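Local atomic coordinates of NIF3-related protein (Bacillus cereus, PDB entry 2GX8), a protein that is of unknown function but binds zinc ions at a two-metal site conserved in the Nif3 family and carries a domain thought to be regulatory. Residues H66-L71 against N87-H92; L55-L60 against I121-A126; G366-L371 against V382-S387. All coordinates share one frame; numbering follows the deposited sequence.

Contact 1: residues H66-L71 against N87-H92; sequences HVLIAL and NVIIAH. With ZN (zinc ion), chain M.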
ATOM      1  N   HIS C  66      22.773 -31.809  25.812  1.00 55.18           N
ATOM      2  CA  HIS C  66      22.607 -30.616  26.644  1.00 54.16           C
ATOM      3  C   HIS C  66      21.944 -29.512  25.867  1.00 52.63           C
ATOM      4  O   HIS C  66      22.259 -29.313  24.701  1.00 53.46           O
ATOM      5  CB  HIS C  66      23.953 -30.050  27.086  1.00 54.91           C
ATOM      6  CG  HIS C  66      24.714 -30.916  28.035  1.00 55.33           C
ATOM      7  ND1 HIS C  66      25.515 -31.958  27.614  1.00 58.48           N
ATOM      8  CD2 HIS C  66      24.842 -30.860  29.381  1.00 55.54           C
ATOM      9  CE1 HIS C  66      26.073 -32.528  28.665  1.00 57.59           C
ATOM     10  NE2 HIS C  66      25.684 -31.878  29.748  1.00 57.22           N
ATOM     11  N   VAL C  67      21.052 -28.781  26.528  1.00 51.29           N
ATOM     12  CA  VAL C  67      20.318 -27.647  25.920  1.00 50.41           C
ATOM     13  C   VAL C  67      20.446 -26.408  26.818  1.00 50.82           C
ATOM     14  O   VAL C  67      20.488 -26.544  28.045  1.00 49.68           O
ATOM     15  CB  VAL C  67      18.810 -27.990  25.755  1.00 50.98           C
ATOM     16  CG1 VAL C  67      18.097 -27.004  24.884  1.00 45.90           C
ATOM     17  CG2 VAL C  67      18.649 -29.419  25.147  1.00 50.35           C
ATOM     18  N   LEU C  68      20.490 -25.207  26.215  1.00 50.68           N
ATOM     19  CA  LEU C  68      20.583 -23.966  26.982  1.00 50.62           C
ATOM     20  C   LEU C  68      19.349 -23.070  26.787  1.00 53.14           C
ATOM     21  O   LEU C  68      18.937 -22.793  25.640  1.00 53.96           O
ATOM     22  CB  LEU C  68      21.840 -23.174  26.580  1.00 51.15           C
ATOM     23  CG  LEU C  68      22.228 -21.919  27.372  1.00 50.00           C
ATOM     24  CD1 LEU C  68      22.631 -22.279  28.800  1.00 47.27           C
ATOM     25  CD2 LEU C  68      23.374 -21.171  26.686  1.00 46.20           C
ATOM     26  N   ILE C  69      18.762 -22.615  27.893  1.00 51.49           N
ATOM     27  CA  ILE C  69      17.659 -21.694  27.792  1.00 50.13           C
ATOM     28  C   ILE C  69      18.245 -20.285  27.950  1.00 51.24           C
ATOM     29  O   ILE C  69      18.942 -19.997  28.936  1.00 50.51           O
ATOM     30  CB  ILE C  69      16.585 -21.928  28.861  1.00 51.03           C
ATOM     31  CG1 ILE C  69      16.258 -23.425  28.998  1.00 46.57           C
ATOM     32  CG2 ILE C  69      15.334 -21.179  28.498  1.00 47.90           C
ATOM     33  CD1 ILE C  69      15.732 -24.025  27.710  1.00 45.53           C
ATOM     34  N   ALA C  70      17.955 -19.417  26.981  1.00 50.16           N
ATOM     35  CA  ALA C  70      18.446 -18.035  27.004  1.00 51.23           C
ATOM     36  C   ALA C  70      17.336 -17.040  26.768  1.00 51.54           C
ATOM     37  O   ALA C  70      16.279 -17.405  26.258  1.00 52.93           O
ATOM     38  CB  ALA C  70      19.539 -17.837  25.931  1.00 49.04           C
ATOM     39  N   LEU C  71      17.589 -15.783  27.137  1.00 52.13           N
ATOM     40  CA  LEU C  71      16.678 -14.698  26.823  1.00 52.82           C
ATOM     41  C   LEU C  71      17.216 -14.053  25.519  1.00 55.89           C
ATOM     42  O   LEU C  71      16.543 -14.054  24.479  1.00 58.34           O
ATOM     43  CB  LEU C  71      16.564 -13.713  27.995  1.00 51.64           C
ATOM     44  CG  LEU C  71      15.818 -12.392  27.733  1.00 52.72           C
ATOM     45  CD1 LEU C  71      14.376 -12.657  27.421  1.00 53.56           C
ATOM     46  CD2 LEU C  71      15.915 -11.423  28.898  1.00 47.44           C
ATOM     47  N   ASN C  87      24.257 -28.116  22.142  1.00 52.78           N
ATOM     48  CA  ASN C  87      24.204 -27.838  20.716  1.00 53.43           C
ATOM     49  C   ASN C  87      22.842 -27.333  20.260  1.00 53.06           C
ATOM     50  O   ASN C  87      22.510 -27.423  19.071  1.00 54.56           O
ATOM     51  CB  ASN C  87      24.691 -29.047  19.891  1.00 52.65           C
ATOM     52  CG  ASN C  87      23.891 -30.296  20.153  1.00 50.61           C
ATOM     53  OD1 ASN C  87      23.133 -30.366  21.111  1.00 53.90           O
ATOM     54  ND2 ASN C  87      24.063 -31.302  19.299  1.00 48.89           N
ATOM     55  N   VAL C  88      22.056 -26.836  21.223  1.00 53.47           N
ATOM     56  CA  VAL C  88      20.748 -26.230  20.974  1.00 52.04           C
ATOM     57  C   VAL C  88      20.497 -25.185  22.032  1.00 54.08           C
ATOM     58  O   VAL C  88      20.534 -25.490  23.242  1.00 53.53           O
ATOM     59  CB  VAL C  88      19.537 -27.197  21.067  1.00 53.30           C
ATOM     60  CG1 VAL C  88      18.232 -26.411  20.893  1.00 50.44           C
ATOM     61  CG2 VAL C  88      19.595 -28.343  20.021  1.00 51.15           C
ATOM     62  N   ILE C  89      20.224 -23.962  21.578  1.00 51.90           N
ATOM     63  CA  ILE C  89      19.856 -22.890  22.478  1.00 54.05           C
ATOM     64  C   ILE C  89      18.386 -22.487  22.234  1.00 54.58           C
ATOM     65  O   ILE C  89      17.990 -22.177  21.088  1.00 55.43           O
ATOM     66  CB  ILE C  89      20.750 -21.634  22.288  1.00 53.29           C
ATOM     67  CG1 ILE C  89      22.238 -21.982  22.495  1.00 56.11           C
ATOM     68  CG2 ILE C  89      20.309 -20.570  23.212  1.00 50.94           C
ATOM     69  CD1 ILE C  89      23.242 -20.797  22.259  1.00 54.12           C
ATOM     70  N   ILE C  90      17.572 -22.530  23.285  1.00 53.93           N
ATOM     71  CA  ILE C  90      16.203 -22.077  23.162  1.00 54.60           C
ATOM     72  C   ILE C  90      16.190 -20.683  23.719  1.00 55.01           C
ATOM     73  O   ILE C  90      16.399 -20.471  24.918  1.00 56.24           O
ATOM     74  CB  ILE C  90      15.209 -22.956  23.913  1.00 55.29           C
ATOM     75  CG1 ILE C  90      15.118 -24.304  23.248  1.00 53.18           C
ATOM     76  CG2 ILE C  90      13.800 -22.335  23.884  1.00 55.40           C
ATOM     77  CD1 ILE C  90      14.238 -25.248  23.985  1.00 57.73           C
ATOM     78  N   ALA C  91      15.940 -19.721  22.839  1.00 55.56           N
ATOM     79  CA  ALA C  91      15.958 -18.312  23.206  1.00 54.10           C
ATOM     80  C   ALA C  91      14.611 -17.670  23.056  1.00 55.57           C
ATOM     81  O   ALA C  91      13.873 -18.013  22.133  1.00 56.90           O
ATOM     82  CB  ALA C  91      16.941 -17.581  22.329  1.00 54.50           C
ATOM     83  N   HIS C  92      14.331 -16.688  23.920  1.00 53.94           N
ATOM     84  CA  HIS C  92      13.083 -15.990  23.940  1.00 53.62           C
ATOM     85  C   HIS C  92      13.022 -14.919  22.880  1.00 53.61           C
ATOM     86  O   HIS C  92      11.997 -14.778  22.203  1.00 50.98           O
ATOM     87  CB  HIS C  92      12.884 -15.356  25.314  1.00 53.62           C
ATOM     88  CG  HIS C  92      11.576 -14.662  25.480  1.00 54.21           C
ATOM     89  ND1 HIS C  92      10.377 -15.246  25.133  1.00 56.43           N
ATOM     90  CD2 HIS C  92      11.266 -13.463  26.025  1.00 52.39           C
ATOM     91  CE1 HIS C  92       9.390 -14.417  25.414  1.00 49.57           C
ATOM     92  NE2 HIS C  92       9.902 -13.334  25.963  1.00 52.42           N
TER
HETATM   93 ZN    ZN M 375       8.665 -11.477  25.817  1.00 60.75          ZN
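Leu-71 and His-92 form a side-by-side pair on two neighbouring parallel chain segments, pointing the same way, and their meeting brings a hydrophobic branch against a zinc ligand. In both, CG lies opposite the backbone N (chi1 170° for Leu-71, -177° for His-92), which sends leucine and imidazole out alongside each other. Leu-71 CD1 reaches the ring at its edge, in plane, 3.5 Å from His-92 CD2, so neither ring face is used by the leucine. Behind this pair the side chains match across the strands. On one face Ile-69 CD1 bends over to Ile-90 CB, 4.0 Å away, and Val-67 CG1 lies 4.0 Å from Val-88 CG1, each pair running alongside with its ends the same way. That Val-67 methyl also rests 3.3 Å from Val-88 O. On the other face Ala-70 CB touches Ile-89 CG2, the small methyl meeting the branch of the isoleucine. Helix 362-377 packs on the isoleucines of the first face, helix 75-84 on Leu-68 and Ile-89 of the second; the latter helix makes the connection of a beta-alpha-beta unit. The backbone ladder includes Ala-70 N to Ile-90 O at 2.8 Å, nearly straight, and ends with a more bent bond from His-92 N to Ala-70 O at 3.1 Å. His-92 NE2 binds zinc at 2.2 Å, with Asp-131 and Glu-360 on the same ion, while ND1 is hydrogen-bonded to Ala-126 O. Zinc on one nitrogen and a carbonyl on the other fix the rotation of the imidazole, with Leu-71 packed at its carbon edge, and the carbonyl probably polarises the ring toward the metal: a buried pair of parallel strands that leads into a first-shell zinc ligand held at both ring nitrogens.

Contact 2: residues L55-L60 against I121-A126; sequences LQIGAL and IAIYAA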
ATOM      1  N   LEU C  55      13.045 -22.865  14.441  1.00 55.86           N
ATOM      2  CA  LEU C  55      14.465 -23.054  14.184  1.00 56.06           C
ATOM      3  C   LEU C  55      14.959 -21.895  13.336  1.00 56.02           C
ATOM      4  O   LEU C  55      14.401 -21.612  12.270  1.00 57.76           O
ATOM      5  CB  LEU C  55      14.748 -24.396  13.473  1.00 55.41           C
ATOM      6  CG  LEU C  55      16.235 -24.760  13.233  1.00 55.25           C
ATOM      7  CD1 LEU C  55      17.000 -24.963  14.563  1.00 51.35           C
ATOM      8  CD2 LEU C  55      16.384 -26.006  12.330  1.00 54.87           C
ATOM      9  N   GLN C  56      15.984 -21.209  13.809  1.00 56.13           N
ATOM     10  CA  GLN C  56      16.509 -20.088  13.054  1.00 55.97           C
ATOM     11  C   GLN C  56      17.877 -20.385  12.473  1.00 56.96           C
ATOM     12  O   GLN C  56      18.208 -19.952  11.355  1.00 57.27           O
ATOM     13  CB  GLN C  56      16.554 -18.832  13.913  1.00 57.08           C
ATOM     14  CG  GLN C  56      15.165 -18.322  14.304  1.00 57.55           C
ATOM     15  CD  GLN C  56      15.174 -16.873  14.658  1.00 60.12           C
ATOM     16  OE1 GLN C  56      15.970 -16.424  15.485  1.00 66.15           O
ATOM     17  NE2 GLN C  56      14.278 -16.112  14.038  1.00 62.38           N
ATOM     18  N   ILE C  57      18.682 -21.143  13.208  1.00 57.35           N
ATOM     19  CA  ILE C  57      20.031 -21.456  12.735  1.00 57.36           C
ATOM     20  C   ILE C  57      20.370 -22.881  13.046  1.00 57.02           C
ATOM     21  O   ILE C  57      20.206 -23.317  14.179  1.00 58.43           O
ATOM     22  CB  ILE C  57      21.054 -20.452  13.336  1.00 57.58           C
ATOM     23  CG1 ILE C  57      21.058 -19.200  12.481  1.00 60.00           C
ATOM     24  CG2 ILE C  57      22.475 -20.964  13.335  1.00 57.11           C
ATOM     25  CD1 ILE C  57      21.760 -18.064  13.118  1.00 66.90           C
ATOM     26  N   GLY C  58      20.814 -23.625  12.037  1.00 56.98           N
ATOM     27  CA  GLY C  58      21.231 -25.006  12.264  1.00 54.65           C
ATOM     28  C   GLY C  58      20.238 -26.048  11.828  1.00 55.23           C
ATOM     29  O   GLY C  58      19.441 -25.803  10.916  1.00 55.43           O
ATOM     30  N   ALA C  59      20.320 -27.215  12.484  1.00 55.23           N
ATOM     31  CA  ALA C  59      19.493 -28.411  12.238  1.00 54.86           C
ATOM     32  C   ALA C  59      19.185 -29.104  13.568  1.00 54.98           C
ATOM     33  O   ALA C  59      19.948 -28.985  14.522  1.00 54.80           O
ATOM     34  CB  ALA C  59      20.225 -29.365  11.360  1.00 54.36           C
ATOM     35  N   LEU C  60      18.075 -29.832  13.638  1.00 55.33           N
ATOM     36  CA  LEU C  60      17.716 -30.518  14.886  1.00 55.57           C
ATOM     37  C   LEU C  60      17.843 -32.035  14.791  1.00 56.33           C
ATOM     38  O   LEU C  60      17.670 -32.737  15.788  1.00 56.64           O
ATOM     39  CB  LEU C  60      16.293 -30.149  15.311  1.00 55.28           C
ATOM     40  CG  LEU C  60      16.022 -28.677  15.569  1.00 53.14           C
ATOM     41  CD1 LEU C  60      14.541 -28.429  15.509  1.00 54.61           C
ATOM     42  CD2 LEU C  60      16.640 -28.207  16.895  1.00 53.01           C
ATOM     43  N   ILE C 121      25.838 -25.202  16.443  1.00 56.49           N
ATOM     44  CA  ILE C 121      24.868 -24.868  17.482  1.00 57.01           C
ATOM     45  C   ILE C 121      23.552 -24.424  16.875  1.00 56.97           C
ATOM     46  O   ILE C 121      23.534 -23.486  16.093  1.00 57.96           O
ATOM     47  CB  ILE C 121      25.364 -23.766  18.410  1.00 56.47           C
ATOM     48  CG1 ILE C 121      26.586 -24.262  19.183  1.00 59.30           C
ATOM     49  CG2 ILE C 121      24.239 -23.334  19.397  1.00 54.64           C
ATOM     50  CD1 ILE C 121      27.131 -23.200  20.116  1.00 61.62           C
ATOM     51  N   ALA C 122      22.465 -25.114  17.238  1.00 55.89           N
ATOM     52  CA  ALA C 122      21.149 -24.809  16.735  1.00 54.34           C
ATOM     53  C   ALA C 122      20.555 -23.695  17.589  1.00 54.18           C
ATOM     54  O   ALA C 122      20.741 -23.670  18.800  1.00 52.82           O
ATOM     55  CB  ALA C 122      20.281 -26.036  16.769  1.00 54.46           C
ATOM     56  N   ILE C 123      19.873 -22.759  16.936  1.00 54.64           N
ATOM     57  CA  ILE C 123      19.260 -21.628  17.612  1.00 54.44           C
ATOM     58  C   ILE C 123      17.764 -21.697  17.311  1.00 55.71           C
ATOM     59  O   ILE C 123      17.337 -21.653  16.156  1.00 54.06           O
ATOM     60  CB  ILE C 123      19.854 -20.299  17.126  1.00 55.86           C
ATOM     61  CG1 ILE C 123      21.364 -20.237  17.387  1.00 55.62           C
ATOM     62  CG2 ILE C 123      19.137 -19.081  17.788  1.00 53.03           C
ATOM     63  CD1 ILE C 123      21.723 -20.329  18.854  1.00 57.63           C
ATOM     64  N   TYR C 124      16.969 -21.812  18.370  1.00 56.55           N
ATOM     65  CA  TYR C 124      15.535 -21.913  18.231  1.00 56.51           C
ATOM     66  C   TYR C 124      14.868 -20.728  18.923  1.00 56.91           C
ATOM     67  O   TYR C 124      15.191 -20.417  20.079  1.00 58.73           O
ATOM     68  CB  TYR C 124      15.078 -23.262  18.822  1.00 57.49           C
ATOM     69  CG  TYR C 124      13.581 -23.488  18.835  1.00 57.63           C
ATOM     70  CD1 TYR C 124      12.804 -23.026  19.909  1.00 58.15           C
ATOM     71  CD2 TYR C 124      12.949 -24.176  17.813  1.00 56.42           C
ATOM     72  CE1 TYR C 124      11.453 -23.224  19.959  1.00 56.53           C
ATOM     73  CE2 TYR C 124      11.563 -24.384  17.858  1.00 57.91           C
ATOM     74  CZ  TYR C 124      10.837 -23.903  18.942  1.00 57.33           C
ATOM     75  OH  TYR C 124       9.484 -24.074  19.031  1.00 57.44           O
ATOM     76  N   ALA C 125      13.947 -20.045  18.245  1.00 55.13           N
ATOM     77  CA  ALA C 125      13.300 -18.901  18.902  1.00 54.83           C
ATOM     78  C   ALA C 125      11.908 -19.221  19.422  1.00 54.74           C
ATOM     79  O   ALA C 125      11.088 -19.803  18.718  1.00 54.41           O
ATOM     80  CB  ALA C 125      13.246 -17.719  17.989  1.00 53.95           C
ATOM     81  N   ALA C 126      11.653 -18.835  20.663  1.00 54.89           N
ATOM     82  CA  ALA C 126      10.341 -18.996  21.269  1.00 55.97           C
ATOM     83  C   ALA C 126       9.941 -17.634  21.794  1.00 56.75           C
ATOM     84  O   ALA C 126      10.129 -17.347  22.979  1.00 57.61           O
ATOM     85  CB  ALA C 126      10.444 -19.943  22.387  1.00 55.99           C
TER
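Gln-56 and Ile-57 both direct their backbone N-H groups at Ile-123 O, at 2.7 Å from Gln-56 N and 3.3 Å from Ile-57 N, a classic beta bulge in an antiparallel pairing that Ile-123 N completes with a 2.8 Å bond to Ile-57 O. The two donors reach the carbonyl differently: Gln-56 N approaches almost head-on, Ile-57 N in the carbonyl plane on a lone pair. Ile-57 and Ile-123 then stand on the same face, their CB atoms 4.0 Å apart. On the other face Leu-55, its CG swung opposite the backbone N (chi1 -176°), lays CD1 4.1 Å from Ala-122 CB, a methyl that Leu-60 CD2 also touches. The extended Gln-56 passes its amide by Ala-125 CB, 3.9 Å from OE1, and NE2 goes on to Ile-96 O. Tyr-124 CD2 comes 3.6 Å from Leu-55 N, and the tyrosine hydroxyl is hydrogen-bonded to Glu-39. Helix 108-118 packs on Ile-57 and Ile-123, helix 31-38 on Leu-60 and Tyr-124. Strand 88-91 flanks 122-125, while beyond Ile-57 and Gly-58 a parallel strand of a third subunit continues the sheet across the interface.

Contact 3: residues G366-L371 against V382-S387; sequences GVQKQL and VHIHAS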
ATOM      1  N   GLY C 366      12.545 -20.662  34.536  1.00 58.29           N
ATOM      2  CA  GLY C 366      11.172 -21.157  34.411  1.00 58.51           C
ATOM      3  C   GLY C 366      11.008 -22.223  33.349  1.00 58.31           C
ATOM      4  O   GLY C 366      10.475 -23.310  33.618  1.00 58.95           O
ATOM      5  N   VAL C 367      11.468 -21.906  32.139  1.00 58.40           N
ATOM      6  CA  VAL C 367      11.443 -22.846  31.019  1.00 57.68           C
ATOM      7  C   VAL C 367      12.373 -24.022  31.289  1.00 58.07           C
ATOM      8  O   VAL C 367      12.065 -25.139  30.902  1.00 57.32           O
ATOM      9  CB  VAL C 367      11.792 -22.159  29.683  1.00 57.36           C
ATOM     10  CG1 VAL C 367      12.071 -23.183  28.579  1.00 54.54           C
ATOM     11  CG2 VAL C 367      10.664 -21.224  29.271  1.00 56.60           C
ATOM     12  N   GLN C 368      13.499 -23.764  31.959  1.00 59.38           N
ATOM     13  CA  GLN C 368      14.439 -24.831  32.342  1.00 62.10           C
ATOM     14  C   GLN C 368      13.758 -25.879  33.220  1.00 61.94           C
ATOM     15  O   GLN C 368      13.969 -27.073  33.008  1.00 61.94           O
ATOM     16  CB  GLN C 368      15.662 -24.279  33.076  1.00 61.40           C
ATOM     17  CG  GLN C 368      16.618 -25.347  33.610  1.00 64.07           C
ATOM     18  CD  GLN C 368      17.572 -24.825  34.702  1.00 65.62           C
ATOM     19  OE1 GLN C 368      18.783 -25.089  34.660  1.00 69.13           O
ATOM     20  NE2 GLN C 368      17.028 -24.075  35.680  1.00 67.88           N
ATOM     21  N   LYS C 369      12.955 -25.441  34.198  1.00 62.90           N
ATOM     22  CA  LYS C 369      12.266 -26.395  35.080  1.00 64.49           C
ATOM     23  C   LYS C 369      11.254 -27.195  34.261  1.00 63.41           C
ATOM     24  O   LYS C 369      11.367 -28.423  34.145  1.00 63.74           O
ATOM     25  CB  LYS C 369      11.561 -25.724  36.277  1.00 63.97           C
ATOM     26  CG  LYS C 369      10.744 -26.768  37.082  1.00 67.71           C
ATOM     27  CD  LYS C 369       9.605 -26.259  38.027  1.00 69.14           C
ATOM     28  CE  LYS C 369      10.024 -25.986  39.495  1.00 75.85           C
ATOM     29  NZ  LYS C 369      10.887 -24.769  39.699  1.00 79.13           N
ATOM     30  N   GLN C 370      10.274 -26.483  33.708  1.00 63.04           N
ATOM     31  CA  GLN C 370       9.238 -27.053  32.852  1.00 62.62           C
ATOM     32  C   GLN C 370       9.807 -28.079  31.872  1.00 61.42           C
ATOM     33  O   GLN C 370       9.346 -29.210  31.838  1.00 61.19           O
ATOM     34  CB  GLN C 370       8.523 -25.946  32.056  1.00 62.28           C
ATOM     35  CG  GLN C 370       7.502 -25.120  32.830  1.00 64.84           C
ATOM     36  CD  GLN C 370       7.059 -23.842  32.088  1.00 65.48           C
ATOM     37  OE1 GLN C 370       5.888 -23.445  32.135  1.00 72.13           O
ATOM     38  NE2 GLN C 370       7.992 -23.207  31.400  1.00 65.60           N
ATOM     39  N   LEU C 371      10.819 -27.688  31.095  1.00 59.94           N
ATOM     40  CA  LEU C 371      11.404 -28.586  30.096  1.00 58.51           C
ATOM     41  C   LEU C 371      12.157 -29.774  30.697  1.00 58.56           C
ATOM     42  O   LEU C 371      12.019 -30.887  30.203  1.00 59.35           O
ATOM     43  CB  LEU C 371      12.267 -27.834  29.067  1.00 58.28           C
ATOM     44  CG  LEU C 371      12.694 -28.632  27.822  1.00 57.68           C
ATOM     45  CD1 LEU C 371      11.471 -29.086  27.007  1.00 55.86           C
ATOM     46  CD2 LEU C 371      13.680 -27.876  26.936  1.00 55.50           C
ATOM     47  N   VAL C 382      18.903 -35.896  28.670  1.00 52.58           N
ATOM     48  CA  VAL C 382      19.254 -34.508  28.353  1.00 52.87           C
ATOM     49  C   VAL C 382      19.288 -33.676  29.624  1.00 52.88           C
ATOM     50  O   VAL C 382      18.407 -33.786  30.472  1.00 52.82           O
ATOM     51  CB  VAL C 382      18.222 -33.773  27.440  1.00 52.84           C
ATOM     52  CG1 VAL C 382      18.897 -32.590  26.771  1.00 51.31           C
ATOM     53  CG2 VAL C 382      17.671 -34.650  26.370  1.00 52.48           C
ATOM     54  N   HIS C 383      20.296 -32.821  29.725  1.00 53.73           N
ATOM     55  CA  HIS C 383      20.444 -31.906  30.835  1.00 54.79           C
ATOM     56  C   HIS C 383      20.059 -30.517  30.284  1.00 53.92           C
ATOM     57  O   HIS C 383      20.641 -30.058  29.312  1.00 54.71           O
ATOM     58  CB  HIS C 383      21.905 -31.921  31.294  1.00 55.50           C
ATOM     59  CG  HIS C 383      22.148 -31.279  32.631  1.00 60.34           C
ATOM     60  ND1 HIS C 383      21.648 -30.036  32.974  1.00 62.13           N
ATOM     61  CD2 HIS C 383      22.905 -31.679  33.683  1.00 64.20           C
ATOM     62  CE1 HIS C 383      22.052 -29.716  34.191  1.00 62.90           C
ATOM     63  NE2 HIS C 383      22.825 -30.692  34.641  1.00 66.53           N
ATOM     64  N   ILE C 384      19.071 -29.854  30.871  1.00 53.28           N
ATOM     65  CA  ILE C 384      18.686 -28.515  30.404  1.00 52.56           C
ATOM     66  C   ILE C 384      19.373 -27.484  31.304  1.00 52.54           C
ATOM     67  O   ILE C 384      19.493 -27.702  32.513  1.00 52.65           O
ATOM     68  CB  ILE C 384      17.133 -28.308  30.433  1.00 52.85           C
ATOM     69  CG1 ILE C 384      16.377 -29.516  29.845  1.00 52.99           C
ATOM     70  CG2 ILE C 384      16.718 -26.986  29.808  1.00 52.53           C
ATOM     71  CD1 ILE C 384      16.697 -29.871  28.420  1.00 52.62           C
ATOM     72  N   HIS C 385      19.837 -26.370  30.736  1.00 52.13           N
ATOM     73  CA  HIS C 385      20.506 -25.358  31.543  1.00 51.29           C
ATOM     74  C   HIS C 385      19.859 -23.995  31.383  1.00 51.66           C
ATOM     75  O   HIS C 385      19.314 -23.680  30.329  1.00 52.57           O
ATOM     76  CB  HIS C 385      21.974 -25.236  31.167  1.00 49.81           C
ATOM     77  CG  HIS C 385      22.710 -26.535  31.107  1.00 51.12           C
ATOM     78  ND1 HIS C 385      23.433 -27.039  32.170  1.00 49.24           N
ATOM     79  CD2 HIS C 385      22.862 -27.424  30.094  1.00 51.64           C
ATOM     80  CE1 HIS C 385      23.993 -28.181  31.815  1.00 49.57           C
ATOM     81  NE2 HIS C 385      23.655 -28.442  30.564  1.00 51.93           N
ATOM     82  N   ALA C 386      19.921 -23.195  32.442  1.00 51.75           N
ATOM     83  CA  ALA C 386      19.431 -21.826  32.419  1.00 52.41           C
ATOM     84  C   ALA C 386      20.646 -20.912  32.411  1.00 52.92           C
ATOM     85  O   ALA C 386      21.365 -20.838  33.399  1.00 52.99           O
ATOM     86  CB  ALA C 386      18.602 -21.550  33.625  1.00 52.30           C
ATOM     87  N   SER C 387      20.875 -20.238  31.287  1.00 54.24           N
ATOM     88  CA  SER C 387      21.990 -19.305  31.128  1.00 54.74           C
ATOM     89  C   SER C 387      22.154 -18.381  32.317  1.00 55.06           C
ATOM     90  O   SER C 387      21.187 -17.777  32.786  1.00 55.22           O
ATOM     91  CB  SER C 387      21.768 -18.462  29.898  1.00 54.94           C
ATOM     92  OG  SER C 387      22.873 -17.612  29.681  1.00 56.21           O
TER
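Gln-368 reaches Ala-386 because its side chain is stretched out, with CG opposite the backbone N (chi1 175°) and the chain extended beyond it, carrying the amide from the helix across to the strand. Ile-384 answers from the strand with CG1 set beside its own backbone N (chi1 -45°), which turns its two branches to different helix residues. The glutamine amide lies over the end of the strand with one flat face against Ala-386: the methyl CB sits 3.6 Å from Gln-368 CD and equally near NE2, and Ala-386 N is on the same side of the amide plane, 3.1 Å from OE1. Beneath the amide stem, Ile-384 CG2 packs 4.0 Å from Gln-368 CA, against the start of the same side chain. Its other branch, CD1, meets Leu-371 CD2 at 3.9 Å, the two side chains crossing at about a right angle. One turn of helix thus sets Gln-368 against both Ala-386 and Ile-384, and Leu-371 against Ile-384 alone, both strand residues having their CB atoms toward the helix. His-383 and His-385 begin on the opposite side of the strand, where His-385 CE1 stands over the rim of the His-383 ring; His-383 ND1 donates to Ile-384 O at 3.2 Å, approaching well above the carbonyl plane. Helix and strand run nearly antiparallel, at 167°, as consecutive elements of the chain. The strand 383-386 is outermost in its sheet within this chain, hydrogen-bonded to strand 66-70, whose Val-67 and Ile-69 pack beside Ile-384. Helix 362-377 lies along that same face, with Val-367 touching both Ile-69 and Phe-38 of helix 31-38, so that two helices share the covering of this edge of the sheet.

Overall arrangement
All three contacts belong to one mixed five-stranded sheet, ordered 54-56, 122-125, 88-91, 66-70 and 383-386. Contact 2 joins the first two strands and contact 1 the third and fourth, while contact 3 lays helix 362-377 against the fifth. Contact 1 is central: its centre is about 9 Å from that of contact 2 and about 8 Å from that of contact 3, and it touches both, whereas contacts 2 and 3 lie about 16 Å apart between centres. Along the chain contact 1 nests inside the loop closed by contact 2, and contact 3 follows. Late sequence thus completes a sheet begun early, just as Glu-360 joins His-92 at zinc.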